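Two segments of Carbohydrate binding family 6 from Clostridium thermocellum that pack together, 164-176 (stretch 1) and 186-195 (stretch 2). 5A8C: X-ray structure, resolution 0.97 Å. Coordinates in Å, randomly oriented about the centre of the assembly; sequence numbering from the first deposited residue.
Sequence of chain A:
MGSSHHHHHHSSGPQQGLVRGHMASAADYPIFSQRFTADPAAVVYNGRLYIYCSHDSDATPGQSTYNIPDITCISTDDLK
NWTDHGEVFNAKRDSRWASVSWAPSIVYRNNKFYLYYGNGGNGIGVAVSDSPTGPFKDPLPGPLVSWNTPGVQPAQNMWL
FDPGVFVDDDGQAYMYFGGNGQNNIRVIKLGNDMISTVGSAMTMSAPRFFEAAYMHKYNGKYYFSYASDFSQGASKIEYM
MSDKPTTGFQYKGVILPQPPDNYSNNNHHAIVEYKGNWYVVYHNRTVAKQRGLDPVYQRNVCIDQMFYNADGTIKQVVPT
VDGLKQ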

# COMPACT_ATOMS: atom_id res chain seq x y z
N GLY A 164 6.21 -1.62 1.17
CA GLY A 164 5.42 -2.01 2.33
C GLY A 164 6.32 -2.11 3.53
O GLY A 164 7.20 -2.98 3.55
N VAL A 165 6.24 -1.18 4.46
CA VAL A 165 7.15 -1.11 5.60
C VAL A 165 6.45 -1.64 6.85
O VAL A 165 5.25 -1.44 7.04
CB VAL A 165 7.70 0.32 5.75
CG1 VAL A 165 8.63 0.45 6.95
CG2 VAL A 165 8.41 0.76 4.49
N PHE A 166 7.23 -2.31 7.69
CA PHE A 166 6.78 -3.00 8.85
C PHE A 166 7.87 -2.90 9.95
O PHE A 166 9.03 -3.09 9.62
CB PHE A 166 6.52 -4.48 8.44
CG PHE A 166 6.42 -5.40 9.58
CD1 PHE A 166 5.28 -5.48 10.38
CD2 PHE A 166 7.46 -6.26 9.90
CE1 PHE A 166 5.19 -6.34 11.49
CE2 PHE A 166 7.36 -7.15 10.95
CZ PHE A 166 6.26 -7.19 11.74
N VAL A 167 7.44 -2.73 11.20
CA VAL A 167 8.36 -2.68 12.34
C VAL A 167 8.07 -3.89 13.23
O VAL A 167 6.96 -4.01 13.72
CB VAL A 167 8.24 -1.35 13.11
CG1 VAL A 167 9.24 -1.31 14.25
CG2 VAL A 167 8.41 -0.16 12.20
N ASP A 168 9.07 -4.74 13.40
CA ASP A 168 8.88 -5.99 14.16
C ASP A 168 9.02 -5.74 15.68
O ASP A 168 9.43 -4.67 16.15
CB ASP A 168 9.85 -7.02 13.66
CG ASP A 168 9.39 -8.47 13.83
OD1 ASP A 168 8.33 -8.71 14.42
OD2 ASP A 168 10.18 -9.33 13.35
N ASP A 169 8.67 -6.78 16.43
CA ASP A 169 8.71 -6.76 17.87
C ASP A 169 10.08 -6.48 18.46
O ASP A 169 10.21 -5.90 19.53
CB ASP A 169 8.28 -8.15 18.43
CG ASP A 169 6.84 -8.47 18.24
OD1 ASP A 169 5.96 -7.59 18.36
OD2 ASP A 169 6.52 -9.68 18.08
N ASP A 170 11.13 -6.93 17.76
CA ASP A 170 12.53 -6.73 18.12
C ASP A 170 13.03 -5.37 17.78
O ASP A 170 14.21 -5.07 18.00
CB ASP A 170 13.42 -7.81 17.44
CG ASP A 170 13.38 -7.77 15.92
OD1 ASP A 170 12.74 -6.92 15.33
OD2 ASP A 170 14.04 -8.66 15.31
N GLY A 171 12.18 -4.49 17.22
CA GLY A 171 12.59 -3.16 16.86
C GLY A 171 13.23 -3.04 15.50
O GLY A 171 13.65 -1.93 15.15
N GLN A 172 13.24 -4.11 14.71
CA GLN A 172 13.79 -4.02 13.36
C GLN A 172 12.67 -3.67 12.38
O GLN A 172 11.69 -4.39 12.26
CB GLN A 172 14.44 -5.36 12.94
CG GLN A 172 15.12 -5.27 11.57
CD GLN A 172 16.23 -4.28 11.58
OE1 GLN A 172 17.27 -4.54 12.24
NE2 GLN A 172 16.09 -3.18 10.88
N ALA A 173 12.86 -2.58 11.66
CA ALA A 173 12.00 -2.22 10.53
C ALA A 173 12.52 -2.87 9.26
O ALA A 173 13.74 -3.02 9.03
CB ALA A 173 11.97 -0.71 10.35
N TYR A 174 11.58 -3.21 8.39
CA TYR A 174 11.80 -3.83 7.10
C TYR A 174 10.98 -3.13 6.06
O TYR A 174 9.83 -2.80 6.31
CB TYR A 174 11.39 -5.29 7.10
CG TYR A 174 12.14 -6.18 8.08
CD1 TYR A 174 11.68 -6.36 9.38
CD2 TYR A 174 13.29 -6.87 7.70
CE1 TYR A 174 12.32 -7.20 10.26
CE2 TYR A 174 13.93 -7.71 8.60
CZ TYR A 174 13.44 -7.88 9.86
OH TYR A 174 14.11 -8.73 10.73
N MET A 175 11.53 -2.95 4.86
CA MET A 175 10.80 -2.51 3.68
C MET A 175 10.74 -3.65 2.68
O MET A 175 11.80 -4.06 2.19
CB MET A 175 11.39 -1.29 3.04
CG MET A 175 10.62 -0.85 1.79
SD MET A 175 11.42 0.33 0.71
CE MET A 175 11.16 1.69 1.76
N TYR A 176 9.54 -4.08 2.35
CA TYR A 176 9.29 -5.04 1.27
C TYR A 176 8.93 -4.25 0.02
O TYR A 176 8.25 -3.22 0.12
CB TYR A 176 8.11 -5.97 1.66
CG TYR A 176 8.33 -6.74 2.94
CD1 TYR A 176 8.21 -6.15 4.19
CD2 TYR A 176 8.72 -8.10 2.91
CE1 TYR A 176 8.46 -6.84 5.36
CE2 TYR A 176 8.94 -8.79 4.09
CZ TYR A 176 8.83 -8.18 5.32
OH TYR A 176 9.03 -8.80 6.51
N ARG A 186 11.75 -7.97 -3.01
CA ARG A 186 12.93 -7.69 -2.20
C ARG A 186 12.49 -7.20 -0.83
O ARG A 186 11.42 -6.63 -0.67
CB ARG A 186 13.80 -6.63 -2.87
CG ARG A 186 14.36 -7.03 -4.22
CD ARG A 186 15.41 -8.13 -4.16
NE ARG A 186 15.94 -8.49 -5.47
CZ ARG A 186 15.38 -9.34 -6.32
NH1 ARG A 186 14.25 -9.95 -6.02
NH2 ARG A 186 15.97 -9.61 -7.47
N VAL A 187 13.34 -7.42 0.16
CA VAL A 187 13.14 -6.86 1.48
C VAL A 187 14.48 -6.37 2.00
O VAL A 187 15.50 -7.05 1.88
CB VAL A 187 12.43 -7.84 2.45
CG1 VAL A 187 13.19 -9.18 2.59
CG2 VAL A 187 12.18 -7.22 3.79
N ILE A 188 14.49 -5.18 2.59
CA ILE A 188 15.70 -4.59 3.15
C ILE A 188 15.40 -4.05 4.54
O ILE A 188 14.31 -3.54 4.80
CB ILE A 188 16.28 -3.51 2.23
CG1 ILE A 188 17.74 -3.13 2.63
CG2 ILE A 188 15.38 -2.28 2.14
CD1 ILE A 188 18.46 -2.35 1.55
N LYS A 189 16.35 -4.18 5.45
CA LYS A 189 16.24 -3.52 6.74
C LYS A 189 16.37 -2.02 6.63
O LYS A 189 17.16 -1.50 5.87
CB LYS A 189 17.32 -4.07 7.68
CG LYS A 189 17.09 -5.49 8.03
CD LYS A 189 18.17 -6.03 9.00
CE LYS A 189 19.62 -6.00 8.50
NZ LYS A 189 19.88 -6.86 7.30
N LEU A 190 15.55 -1.32 7.44
CA LEU A 190 15.70 0.12 7.65
C LEU A 190 16.28 0.38 9.01
O LEU A 190 16.01 -0.34 9.97
CB LEU A 190 14.36 0.85 7.51
CG LEU A 190 13.58 0.64 6.21
CD1 LEU A 190 12.35 1.51 6.21
CD2 LEU A 190 14.44 0.87 5.00
N GLY A 191 17.06 1.46 9.12
CA GLY A 191 17.51 1.89 10.41
C GLY A 191 16.38 2.36 11.29
O GLY A 191 15.27 2.68 10.82
N ASN A 192 16.67 2.48 12.59
CA ASN A 192 15.63 2.93 13.53
C ASN A 192 15.17 4.35 13.20
O ASN A 192 14.03 4.69 13.56
CB ASN A 192 16.11 2.87 14.97
CG ASN A 192 16.22 1.43 15.51
OD1 ASN A 192 15.80 0.46 14.85
ND2 ASN A 192 16.77 1.29 16.68
N ASP A 193 15.98 5.16 12.53
CA ASP A 193 15.56 6.50 12.10
C ASP A 193 14.63 6.47 10.92
O ASP A 193 14.11 7.55 10.55
CB ASP A 193 16.76 7.40 11.85
CG ASP A 193 17.66 7.03 10.63
OD1 ASP A 193 17.25 6.24 9.76
OD2 ASP A 193 18.76 7.64 10.54
N MET A 194 14.39 5.32 10.30
CA MET A 194 13.40 5.11 9.28
C MET A 194 13.67 5.81 7.96
O MET A 194 12.89 5.73 7.01
CB MET A 194 12.00 5.44 9.78
CG MET A 194 11.60 4.56 10.95
SD MET A 194 11.49 2.79 10.54
CE MET A 194 9.81 2.72 9.88
N ILE A 195 14.88 6.41 7.82
CA ILE A 195 15.26 7.19 6.63
C ILE A 195 16.61 6.73 6.09
O ILE A 195 17.23 7.44 5.32
CB ILE A 195 15.24 8.71 6.91
CG1 ILE A 195 16.25 9.10 8.00
CG2 ILE A 195 13.84 9.17 7.25
CD1 ILE A 195 16.49 10.58 8.05
O HOH W 1 14.66 -0.38 12.41

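Strand 173-176 runs antiparallel to the strand that starts stretch 2, their axes 149° apart and 4.5 Å at closest approach. Met 175 and Ile 188 form a pair hydrogen-bonded in both directions: Met 175 N donates to Ile 188 O (2.8 Å) and Ile 188 N to Met 175 O (2.9 Å). Beyond it, Leu 190 N donates to Ala 173 O (2.9 Å), and a water bridges the strands next to this bond, accepting from Ala 173 N (2.9 Å) and lying 2.8 Å from both Leu 190 O and Asn 192 OD1. A type I turn, Gly 191 to Met 194, then folds stretch 2 so that the Met 194 side chain reaches back to stretch 1. Met 194 SD lies 3.5 Å from Ala 173 CB, and Met 194 CE 3.9 Å from Val 165 CG1. Leu 190 completes this apolar cluster, with CD1 3.9 Å from Val 165 CG1 and CD2 4.2 Å from Met 175 CB. On the face that carries Tyr 174, Tyr 176, Val 187 and Lys 189, Val 187 CG2 sits over the face of the Tyr 176 ring, 3.6 Å from its centroid, and 3.9 Å from Tyr 174 CB. Lys 189 lends its aliphatic part, CG lying 3.9 Å from Tyr 174 CE2, while its end leads away. Together the stretches bury 639 Å².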